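Local coordinates for protein aerobactin synthase IucA (Klebsiella pneumoniae subsp. pneumoniae, PDB 5JM8) that probably uses ATP and magnesium to join citrate to an acetylated hydroxylysine on the way to the siderophore aerobactin, as an NRPS-independent siderophore synthetase, at residues 413-418 / 522-527; 310-315 / 420-425; 301-306 / 451-456; 429-434 / 441-446. One frame throughout, in Å; residues are numbered along the deposited sequence.

Interaction 1 (413-418 / 522-527); sequences LFTAEA and DQVTHK
His526 sets its CG anti to the carbonyl carbon (chi1 -65°) and turns its ring by a chi2 of 74°, which swings ND1 over to the carbonyl of Ala418. Val524 has the same kind of first torsion, with CG1 anti to its carbonyl carbon and CG2 in the crowded position between N and C. The backbone points the valine at the methyl of Ala418, 3.6 Å from Val524 CB to Ala418 CB, and the torsion sets only where the two valine methyls lie, CG1 at 4.0 Å and CG2 at 4.1 Å from Ala418 CB. The hydrogen bond from His526 ND1 to Ala418 O, 3.0 Å long, is weak: the angle at the hydrogen is only 127°. Ala418 CB also sits 3.3 Å from His526 O, so the one alanine meets both the valine and the backbone beyond it. What is joined here is the last turns of the long helix 394-420 and the loop that links helix 506-521 to helix 528-535, a helix-to-loop contact within the helical C-terminal part of the synthetase. Asp419 OD1, one residue on, takes the backbone N-H of Thr525 and so ties the same loop down a second time. Glu417 starts out anti to its backbone N, then bends at chi2, and its carboxylate reaches the loop through water. That water donates to Glu417 OE1 at 2.8 Å and to His526 O at 2.9 Å, bridging helix and loop. Thr415 lies at the margin, its hydroxyl bonded back to Lys411 O. The His526 ring also stacks with the ring of His456.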
# COMPACT_ATOMS: atom_id res chain seq x y z
N LEU A 413 11.32 22.96 23.02
CA LEU A 413 12.61 22.65 23.63
C LEU A 413 13.09 23.74 24.60
O LEU A 413 13.60 23.43 25.68
CB LEU A 413 13.66 22.42 22.55
CG LEU A 413 13.47 21.16 21.71
CD1 LEU A 413 14.40 21.17 20.50
CD2 LEU A 413 13.70 19.90 22.54
N PHE A 414 12.92 25.00 24.21
CA PHE A 414 13.27 26.12 25.09
C PHE A 414 12.30 26.22 26.26
O PHE A 414 12.68 26.67 27.34
CB PHE A 414 13.27 27.44 24.31
CG PHE A 414 14.54 27.69 23.54
CD1 PHE A 414 15.70 28.08 24.18
CD2 PHE A 414 14.55 27.57 22.16
CE1 PHE A 414 16.86 28.32 23.47
CE2 PHE A 414 15.71 27.82 21.44
CZ PHE A 414 16.86 28.19 22.09
N THR A 415 11.05 25.83 26.03
CA THR A 415 10.02 25.90 27.06
C THR A 415 10.15 24.76 28.07
O THR A 415 9.88 24.94 29.26
CB THR A 415 8.60 25.86 26.45
OG1 THR A 415 8.43 26.96 25.55
CG2 THR A 415 7.54 25.93 27.53
N ALA A 416 10.55 23.59 27.58
CA ALA A 416 10.75 22.43 28.44
C ALA A 416 11.83 22.70 29.48
O ALA A 416 11.74 22.24 30.62
CB ALA A 416 11.10 21.22 27.61
N GLU A 417 12.87 23.43 29.08
CA GLU A 417 13.94 23.81 29.99
C GLU A 417 13.52 24.94 30.93
O GLU A 417 13.75 24.88 32.13
CB GLU A 417 15.19 24.23 29.20
CG GLU A 417 16.38 24.65 30.07
CD GLU A 417 16.26 26.05 30.64
OE1 GLU A 417 15.86 26.97 29.88
OE2 GLU A 417 16.54 26.24 31.84
N ALA A 418 12.91 25.97 30.37
CA ALA A 418 12.57 27.16 31.14
C ALA A 418 11.48 26.88 32.17
O ALA A 418 11.66 27.17 33.36
CB ALA A 418 12.14 28.28 30.22
N ASP A 522 9.36 36.11 26.38
CA ASP A 522 8.36 36.83 27.15
C ASP A 522 7.33 35.89 27.79
O ASP A 522 6.63 36.28 28.73
CB ASP A 522 7.63 37.84 26.26
CG ASP A 522 8.55 38.96 25.77
OD1 ASP A 522 9.64 39.14 26.35
OD2 ASP A 522 8.16 39.67 24.82
N GLN A 523 7.22 34.67 27.26
CA GLN A 523 6.23 33.70 27.75
C GLN A 523 6.75 32.61 28.67
O GLN A 523 5.96 31.81 29.18
CB GLN A 523 5.53 33.05 26.55
CG GLN A 523 4.60 33.98 25.79
CD GLN A 523 3.38 34.38 26.59
OE1 GLN A 523 2.44 33.60 26.74
NE2 GLN A 523 3.39 35.60 27.12
N VAL A 524 8.05 32.56 28.89
CA VAL A 524 8.63 31.53 29.75
C VAL A 524 8.91 32.06 31.16
O VAL A 524 8.97 33.27 31.38
CB VAL A 524 9.94 30.96 29.16
CG1 VAL A 524 9.67 30.28 27.83
CG2 VAL A 524 10.99 32.05 29.01
N THR A 525 9.09 31.13 32.09
CA THR A 525 9.34 31.48 33.49
C THR A 525 10.79 31.88 33.70
O THR A 525 11.08 33.02 34.09
CB THR A 525 9.00 30.30 34.42
OG1 THR A 525 7.71 29.77 34.07
CG2 THR A 525 8.98 30.75 35.87
N HIS A 526 11.70 30.95 33.44
CA HIS A 526 13.13 31.21 33.55
C HIS A 526 13.69 31.69 32.22
O HIS A 526 13.92 30.90 31.31
CB HIS A 526 13.88 29.96 34.02
CG HIS A 526 13.52 29.52 35.40
ND1 HIS A 526 12.32 28.91 35.70
CD2 HIS A 526 14.20 29.60 36.57
CE1 HIS A 526 12.28 28.63 36.99
NE2 HIS A 526 13.41 29.04 37.54
N LYS A 527 13.93 33.00 32.13
CA LYS A 527 14.40 33.61 30.89
C LYS A 527 15.91 33.45 30.71
O LYS A 527 16.47 33.93 29.72
CB LYS A 527 14.02 35.09 30.86
CG LYS A 527 12.52 35.33 30.96
CD LYS A 527 12.18 36.81 31.08
CE LYS A 527 10.69 37.02 31.25
NZ LYS A 527 9.89 36.46 30.12
O HOH W 1 16.46 29.50 30.91

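Interaction 2 (310-315 / 420-425); sequences DDWQTL and YGLVLL
Gly421, at positive phi the first residue to leave helical angles, turns the chain from the long helix 394-420 into strand 422-424; this helix-to-strand corner packs on the start of helix 310-318. From CB, Tyr420 runs with CG anti to its carbonyl carbon (chi1 -60°), which lays the ring across the first turns of the facing helix. Along one side of the ring, CD1 and CE1 meet the CD1 methyl of Leu315, with CE1 the nearer at 3.6 Å from Leu315 CD1. Over one face stands Leu315 CB, 4.1 Å from the centroid of the Tyr420 ring and 17° off its normal, a CH-pi contact. On the CD2/CE2 flank, Tyr420 CE2 comes within 3.5 Å of Asp311 O, an oxygen already taken by the N-H of Leu315. At the tip, the hydroxyl OH reaches the methyl of Thr314, 3.5 Å from Thr314 CG2. Beyond the corner, Leu422 brings its CD2 methyl against Trp312, with Leu315 more loosely beside it; the indole atom CZ3 of Trp312 is 3.7 Å from Leu422 CD2. Trp312 gets there with CG anti to its backbone N, chi1 178°. Gln396 of the second subunit packs against Thr314, so this corner lies next to the subunit interface. The threonine's own hydroxyl turns back into its helix, Thr314 OG1 donating to Asp310 O at 2.8 Å from above the carbonyl plane.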
# COMPACT_ATOMS: atom_id res chain seq x y z
N ASP A 310 2.53 13.67 36.10
CA ASP A 310 1.48 14.57 35.64
C ASP A 310 2.04 15.84 35.02
O ASP A 310 1.42 16.42 34.13
CB ASP A 310 0.55 14.92 36.81
CG ASP A 310 -0.18 13.71 37.36
OD1 ASP A 310 -0.46 12.78 36.59
OD2 ASP A 310 -0.47 13.70 38.58
N ASP A 311 3.20 16.29 35.48
CA ASP A 311 3.82 17.50 34.93
C ASP A 311 4.33 17.27 33.51
O ASP A 311 4.26 18.16 32.67
CB ASP A 311 4.96 17.98 35.83
CG ASP A 311 4.47 18.69 37.07
OD1 ASP A 311 3.25 18.98 37.17
OD2 ASP A 311 5.30 18.98 37.95
N TRP A 312 4.86 16.07 33.25
CA TRP A 312 5.19 15.68 31.88
C TRP A 312 3.91 15.69 31.06
O TRP A 312 3.88 16.21 29.94
CB TRP A 312 5.82 14.30 31.82
CG TRP A 312 6.12 13.87 30.42
CD1 TRP A 312 5.24 13.36 29.51
CD2 TRP A 312 7.40 13.91 29.77
NE1 TRP A 312 5.89 13.09 28.33
CE2 TRP A 312 7.21 13.41 28.47
CE3 TRP A 312 8.68 14.31 30.17
CZ2 TRP A 312 8.26 13.31 27.55
CZ3 TRP A 312 9.71 14.21 29.26
CH2 TRP A 312 9.50 13.71 27.97
N GLN A 313 2.88 15.08 31.63
CA GLN A 313 1.56 15.04 31.04
C GLN A 313 1.08 16.45 30.69
O GLN A 313 0.49 16.68 29.63
CB GLN A 313 0.58 14.38 32.02
CG GLN A 313 -0.49 13.55 31.36
CD GLN A 313 -1.45 12.94 32.36
OE1 GLN A 313 -1.50 13.35 33.52
NE2 GLN A 313 -2.22 11.96 31.92
N THR A 314 1.36 17.39 31.59
CA THR A 314 1.01 18.79 31.38
C THR A 314 1.82 19.37 30.24
O THR A 314 1.30 20.10 29.39
CB THR A 314 1.26 19.62 32.66
OG1 THR A 314 0.52 19.07 33.75
CG2 THR A 314 0.85 21.07 32.46
N LEU A 315 3.11 19.04 30.21
CA LEU A 315 4.01 19.52 29.17
C LEU A 315 3.58 18.99 27.81
O LEU A 315 3.55 19.72 26.82
CB LEU A 315 5.45 19.11 29.47
CG LEU A 315 6.49 19.38 28.38
CD1 LEU A 315 6.69 20.87 28.15
CD2 LEU A 315 7.82 18.72 28.73
N TYR A 420 9.93 23.85 33.00
CA TYR A 420 9.95 22.57 33.72
C TYR A 420 11.36 22.11 34.14
O TYR A 420 11.50 21.20 34.95
CB TYR A 420 9.31 21.47 32.86
CG TYR A 420 7.87 21.75 32.49
CD1 TYR A 420 7.55 22.59 31.43
CD2 TYR A 420 6.83 21.15 33.18
CE1 TYR A 420 6.24 22.84 31.08
CE2 TYR A 420 5.51 21.39 32.83
CZ TYR A 420 5.22 22.24 31.79
OH TYR A 420 3.91 22.49 31.44
N GLY A 421 12.39 22.73 33.57
CA GLY A 421 13.76 22.41 33.93
C GLY A 421 14.33 21.20 33.21
O GLY A 421 15.36 20.66 33.62
N LEU A 422 13.67 20.78 32.14
CA LEU A 422 14.12 19.64 31.35
C LEU A 422 15.04 20.07 30.21
O LEU A 422 14.64 20.84 29.34
CB LEU A 422 12.91 18.87 30.79
CG LEU A 422 13.20 17.78 29.75
CD1 LEU A 422 14.10 16.70 30.33
CD2 LEU A 422 11.90 17.19 29.24
N VAL A 423 16.26 19.54 30.22
CA VAL A 423 17.24 19.86 29.19
C VAL A 423 17.33 18.73 28.17
O VAL A 423 17.76 17.62 28.50
CB VAL A 423 18.63 20.11 29.80
CG1 VAL A 423 19.64 20.49 28.72
CG2 VAL A 423 18.55 21.19 30.86
N LEU A 424 16.90 19.00 26.94
CA LEU A 424 17.10 18.08 25.83
C LEU A 424 18.10 18.68 24.85
O LEU A 424 17.77 19.62 24.12
CB LEU A 424 15.78 17.76 25.13
CG LEU A 424 14.71 17.05 25.96
CD1 LEU A 424 13.46 16.82 25.14
CD2 LEU A 424 15.23 15.73 26.52
N LEU A 425 19.32 18.16 24.86
CA LEU A 425 20.38 18.67 24.00
C LEU A 425 20.16 18.18 22.57
O LEU A 425 20.64 17.11 22.19
CB LEU A 425 21.75 18.23 24.51
CG LEU A 425 22.08 18.70 25.92
CD1 LEU A 425 23.36 18.05 26.42
CD2 LEU A 425 22.20 20.22 25.98

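Interaction 3 (301-306 / 451-456); sequences MRLARL and SAFMPH
The Phe453 ring is the centre of the first shell, and three side chains of helix 294-306 gather round its outer end. Leu306 meets it tip to tip: its CD2 methyl lies 3.3 Å from Phe453 CE1, a tight approach, and also touches CZ. Leu303 brings CD1 to 4.4 Å from Phe453 CZ, while its other methyl, CD2, rests 4.0 Å from Ser451 CB. The third is the aliphatic part of Arg302, whose CD is 4.0 Å from Phe453 CE2. All three helix residues carry CG anti to the backbone N, while Phe453 has CG anti to its carbonyl carbon, chi1 -55°, sending its ring across to the helix. Arg302 thus meets the ring through CD; beyond it the chain bends at chi3, the guanidinium plane stands 86° from that of the ring, and NE forms a salt bridge with Glu466. In the next shell, Ser451 OG is bonded to Cys448 O, while its CB meets the leucine. Leu461 of helix 458-462 packs on both Leu306 and Phe453, and Leu422 on both Leu303 and Phe453. The arrangement is a helix laid on a two-stranded antiparallel sheet, 451-453 with 422-424: the short axes pass 9.8 Å apart at 66°, and alternate strand residues, Ser451 and Phe453, face the helix.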
# COMPACT_ATOMS: atom_id res chain seq x y z
N MET A 301 15.79 5.41 31.15
CA MET A 301 14.80 4.91 32.09
C MET A 301 14.30 6.05 32.97
O MET A 301 13.10 6.18 33.20
CB MET A 301 15.40 3.81 32.97
CG MET A 301 15.82 2.55 32.23
SD MET A 301 14.48 1.72 31.36
CE MET A 301 13.33 1.39 32.70
N ARG A 302 15.23 6.86 33.44
CA ARG A 302 14.92 8.00 34.30
C ARG A 302 13.93 8.94 33.64
O ARG A 302 12.95 9.36 34.24
CB ARG A 302 16.21 8.75 34.66
CG ARG A 302 16.01 9.96 35.56
CD ARG A 302 17.34 10.51 36.05
NE ARG A 302 18.10 9.50 36.78
CZ ARG A 302 19.28 9.00 36.39
NH1 ARG A 302 19.87 9.43 35.28
NH2 ARG A 302 19.87 8.08 37.14
N LEU A 303 14.20 9.27 32.38
CA LEU A 303 13.32 10.14 31.61
C LEU A 303 11.99 9.45 31.31
O LEU A 303 10.94 10.09 31.28
CB LEU A 303 14.01 10.56 30.30
CG LEU A 303 13.27 11.56 29.40
CD1 LEU A 303 13.03 12.88 30.12
CD2 LEU A 303 14.03 11.78 28.11
N ALA A 304 12.04 8.14 31.10
CA ALA A 304 10.84 7.37 30.78
C ALA A 304 9.90 7.28 31.98
O ALA A 304 8.69 7.40 31.83
CB ALA A 304 11.22 5.98 30.30
N ARG A 305 10.46 7.05 33.16
CA ARG A 305 9.67 7.02 34.39
C ARG A 305 9.12 8.41 34.71
O ARG A 305 8.02 8.55 35.23
CB ARG A 305 10.51 6.53 35.57
CG ARG A 305 10.91 5.07 35.47
CD ARG A 305 11.68 4.64 36.70
NE ARG A 305 12.11 3.25 36.60
CZ ARG A 305 11.33 2.20 36.86
NH1 ARG A 305 10.07 2.38 37.23
NH2 ARG A 305 11.82 0.97 36.74
N LEU A 306 9.90 9.43 34.38
CA LEU A 306 9.49 10.81 34.57
C LEU A 306 8.37 11.17 33.61
O LEU A 306 7.57 12.07 33.88
CB LEU A 306 10.68 11.75 34.39
CG LEU A 306 10.50 13.21 34.80
CD1 LEU A 306 10.12 13.33 36.27
CD2 LEU A 306 11.77 13.99 34.52
N SER A 451 19.70 13.87 27.75
CA SER A 451 18.73 14.47 28.66
C SER A 451 19.42 14.89 29.95
O SER A 451 20.26 14.16 30.48
CB SER A 451 17.59 13.50 28.96
OG SER A 451 18.07 12.34 29.63
N ALA A 452 19.06 16.08 30.44
CA ALA A 452 19.60 16.58 31.70
C ALA A 452 18.56 17.46 32.37
O ALA A 452 17.58 17.88 31.74
CB ALA A 452 20.88 17.35 31.46
N PHE A 453 18.77 17.75 33.65
CA PHE A 453 17.78 18.48 34.44
C PHE A 453 18.40 19.67 35.17
O PHE A 453 19.50 19.58 35.71
CB PHE A 453 17.12 17.53 35.45
CG PHE A 453 16.50 16.32 34.81
CD1 PHE A 453 15.25 16.40 34.22
CD2 PHE A 453 17.17 15.11 34.79
CE1 PHE A 453 14.67 15.29 33.63
CE2 PHE A 453 16.60 13.99 34.19
CZ PHE A 453 15.35 14.08 33.62
N MET A 454 17.67 20.78 35.16
CA MET A 454 18.09 21.98 35.85
C MET A 454 17.71 21.88 37.32
O MET A 454 16.93 21.02 37.71
CB MET A 454 17.45 23.22 35.22
CG MET A 454 17.78 23.38 33.75
SD MET A 454 19.56 23.43 33.46
CE MET A 454 20.01 24.91 34.36
N PRO A 455 18.29 22.76 38.16
CA PRO A 455 17.95 22.76 39.59
C PRO A 455 16.46 22.91 39.85
O PRO A 455 15.96 22.32 40.81
CB PRO A 455 18.73 23.97 40.12
CG PRO A 455 19.89 24.10 39.20
CD PRO A 455 19.37 23.72 37.85
N HIS A 456 15.76 23.66 39.01
CA HIS A 456 14.34 23.94 39.24
C HIS A 456 13.44 22.81 38.70
O HIS A 456 12.22 22.96 38.63
CB HIS A 456 13.94 25.28 38.62
CG HIS A 456 14.25 25.40 37.16
ND1 HIS A 456 15.51 25.71 36.69
CD2 HIS A 456 13.46 25.29 36.07
CE1 HIS A 456 15.48 25.77 35.37
NE2 HIS A 456 14.25 25.52 34.97

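Interaction 4 (429-434 / 441-446); sequences QNILVQ and VGLIYR. With MG (magnesium ion), chain J; ATP (adenosine-5'-triphosphate), chain I.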
# COMPACT_ATOMS: atom_id res chain seq x y z
N GLN A 429 21.03 15.92 14.60
CA GLN A 429 20.81 14.49 14.41
C GLN A 429 19.81 13.93 15.43
O GLN A 429 19.27 12.84 15.24
CB GLN A 429 22.14 13.74 14.50
CG GLN A 429 22.07 12.26 14.16
CD GLN A 429 21.99 11.36 15.38
OE1 GLN A 429 22.15 11.80 16.52
NE2 GLN A 429 21.76 10.07 15.15
N ASN A 430 19.55 14.68 16.51
CA ASN A 430 18.55 14.29 17.50
C ASN A 430 17.19 14.90 17.19
O ASN A 430 16.20 14.58 17.85
CB ASN A 430 18.99 14.70 18.90
CG ASN A 430 20.19 13.92 19.39
OD1 ASN A 430 20.55 12.90 18.81
ND2 ASN A 430 20.80 14.40 20.46
N ILE A 431 17.16 15.78 16.20
CA ILE A 431 15.92 16.45 15.80
C ILE A 431 15.28 15.77 14.60
O ILE A 431 15.82 15.81 13.49
CB ILE A 431 16.18 17.93 15.46
CG1 ILE A 431 16.54 18.70 16.73
CG2 ILE A 431 14.95 18.55 14.81
CD1 ILE A 431 17.17 20.06 16.47
N LEU A 432 14.12 15.17 14.82
CA LEU A 432 13.29 14.65 13.73
C LEU A 432 12.19 15.66 13.45
O LEU A 432 11.36 15.96 14.31
CB LEU A 432 12.71 13.28 14.08
CG LEU A 432 13.73 12.22 14.51
CD1 LEU A 432 13.03 10.95 14.98
CD2 LEU A 432 14.70 11.91 13.38
N VAL A 433 12.20 16.19 12.23
CA VAL A 433 11.22 17.20 11.83
C VAL A 433 10.02 16.52 11.18
O VAL A 433 10.10 16.04 10.05
CB VAL A 433 11.82 18.23 10.85
CG1 VAL A 433 10.78 19.25 10.42
CG2 VAL A 433 13.00 18.93 11.50
N GLN A 434 8.92 16.46 11.92
CA GLN A 434 7.69 15.89 11.41
C GLN A 434 7.05 16.85 10.43
O GLN A 434 6.53 17.89 10.82
CB GLN A 434 6.72 15.58 12.55
CG GLN A 434 5.47 14.83 12.12
CD GLN A 434 4.43 14.74 13.23
OE1 GLN A 434 4.42 15.55 14.15
NE2 GLN A 434 3.55 13.76 13.13
N VAL A 441 5.27 20.34 10.96
CA VAL A 441 4.03 20.35 11.72
C VAL A 441 4.20 19.71 13.09
O VAL A 441 3.24 19.57 13.86
CB VAL A 441 2.89 19.63 10.97
CG1 VAL A 441 2.58 20.35 9.67
CG2 VAL A 441 3.27 18.18 10.69
N GLY A 442 5.43 19.31 13.41
CA GLY A 442 5.71 18.70 14.70
C GLY A 442 7.17 18.32 14.88
O GLY A 442 7.97 18.43 13.96
N LEU A 443 7.50 17.88 16.09
CA LEU A 443 8.86 17.50 16.45
C LEU A 443 8.89 16.15 17.16
O LEU A 443 8.02 15.85 17.98
CB LEU A 443 9.50 18.57 17.35
CG LEU A 443 10.82 18.19 18.04
CD1 LEU A 443 11.94 18.03 17.03
CD2 LEU A 443 11.20 19.22 19.10
N ILE A 444 9.89 15.34 16.83
CA ILE A 444 10.18 14.14 17.59
C ILE A 444 11.66 14.13 17.98
O ILE A 444 12.54 14.08 17.12
CB ILE A 444 9.83 12.86 16.80
CG1 ILE A 444 8.36 12.89 16.37
CG2 ILE A 444 10.11 11.62 17.65
CD1 ILE A 444 7.95 11.73 15.48
N TYR A 445 11.92 14.18 19.29
CA TYR A 445 13.28 14.17 19.80
C TYR A 445 13.76 12.75 20.05
O TYR A 445 13.01 11.90 20.51
CB TYR A 445 13.38 14.98 21.10
CG TYR A 445 14.75 14.92 21.73
CD1 TYR A 445 15.75 15.82 21.36
CD2 TYR A 445 15.06 13.96 22.68
CE1 TYR A 445 17.00 15.76 21.93
CE2 TYR A 445 16.31 13.89 23.26
CZ TYR A 445 17.28 14.79 22.87
OH TYR A 445 18.53 14.72 23.45
N ARG A 446 15.04 12.53 19.76
CA ARG A 446 15.67 11.23 19.88
C ARG A 446 16.98 11.34 20.65
O ARG A 446 17.58 12.41 20.68
CB ARG A 446 15.91 10.64 18.49
CG ARG A 446 16.90 9.50 18.44
CD ARG A 446 17.04 8.98 17.04
NE ARG A 446 17.68 9.94 16.15
CZ ARG A 446 17.61 9.90 14.83
NH1 ARG A 446 16.91 8.94 14.24
NH2 ARG A 446 18.23 10.80 14.09
MG MG J . 21.98 11.52 18.79
PG ATP I . 21.29 7.92 18.63
O1G ATP I . 20.96 6.65 17.89
O2G ATP I . 20.58 9.14 18.08
O3G ATP I . 21.19 7.80 20.13
PB ATP I . 24.03 8.62 19.30
O1B ATP I . 25.30 7.97 18.81
O2B ATP I . 23.59 8.43 20.73
O3B ATP I . 22.84 8.21 18.28
PA ATP I . 25.35 11.16 19.36
O1A ATP I . 26.08 10.56 20.54
O2A ATP I . 24.81 12.57 19.46
O3A ATP I . 24.12 10.20 18.98
O5' ATP I . 26.27 11.09 18.05
C5' ATP I . 25.73 11.60 16.83
C4' ATP I . 26.28 10.86 15.62
O4' ATP I . 25.73 11.46 14.45
C3' ATP I . 27.79 10.92 15.50
O3' ATP I . 28.31 9.60 15.29
C2' ATP I . 28.08 11.82 14.31
O2' ATP I . 29.12 11.30 13.49
C1' ATP I . 26.77 11.86 13.55
N9 ATP I . 26.47 13.22 13.04
C8 ATP I . 26.31 13.52 11.74
N7 ATP I . 26.05 14.84 11.57
C5 ATP I . 26.05 15.40 12.80
C6 ATP I . 25.84 16.76 13.33
N6 ATP I . 25.58 17.78 12.48
N1 ATP I . 25.92 16.93 14.67
C2 ATP I . 26.18 15.91 15.51
N3 ATP I . 26.38 14.65 15.08
C4 ATP I . 26.33 14.33 13.76
O HOH W 2 1.82 17.10 14.26
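Strands 431-435 and 440-445 form an antiparallel beta hairpin whose open end carries part of the ATP and magnesium site. Ile431 and Leu443 lie on one face, crossing obliquely with Ile431 CG2 3.8 Å from Leu443 CD1, and helix 394-420 packs there. Tyr445 shares this face; its ring runs alongside the Asn430 amide, pointing the same way, the two planes 75° apart. The other face has Leu432 crossing Ile444 obliquely, a pair joined by two backbone hydrogen bonds. Leu432 also lies at about a right angle to Arg446, with its CD2 methyl over one face of the guanidinium. Arg446, bent at chi3, crosses Gln429 at about a right angle too, and its NH2 donates to Gln429 O at 2.6 Å, the acceptor within the guanidinium plane and the bond nearly straight at 167°. NH1 of the same group forms a salt bridge with Glu142. At the far end, Val441 and Gly442 both face Gln434 in a classic beta bulge, where Val441 N reaches Gln434 O at 2.8 Å. Gln434 OE1 lies 3.4 Å from Gly442 CA. With its carbonyl gripped by the arginine, Gln429 bends at chi2; its NE2 is hydrogen-bonded to Thr263 OG1 and only weakly to ATP O2G. Asp447 is the third protein residue of the magnesium site, where the ion is bound by Gln429 OE1 at 2.3 Å, Asn430 OD1 at 2.0 Å and ATP O3A at 2.5 Å.

How the interactions relate
Interactions 1, 2 and 3 form a continuous cluster more than 20 Å from the centre of the chain; centres 2 and 3 are about 8 Å apart, 1 and 2 about 11 Å. Helix 394-420 runs from interaction 1 into strand 422-424 of interaction 2, which pairs with strand 451-453 of interaction 3. Helices 294-306 and 310-318, consecutive in the chain, cover these strands and tie the earlier family region to the later one. Interaction 4, whose hairpin falls between the two paired strands in sequence, lies 16 to 19 Å from the others. Leu425 O bonding Asn430 ND2 links the cluster directly to a magnesium ligand.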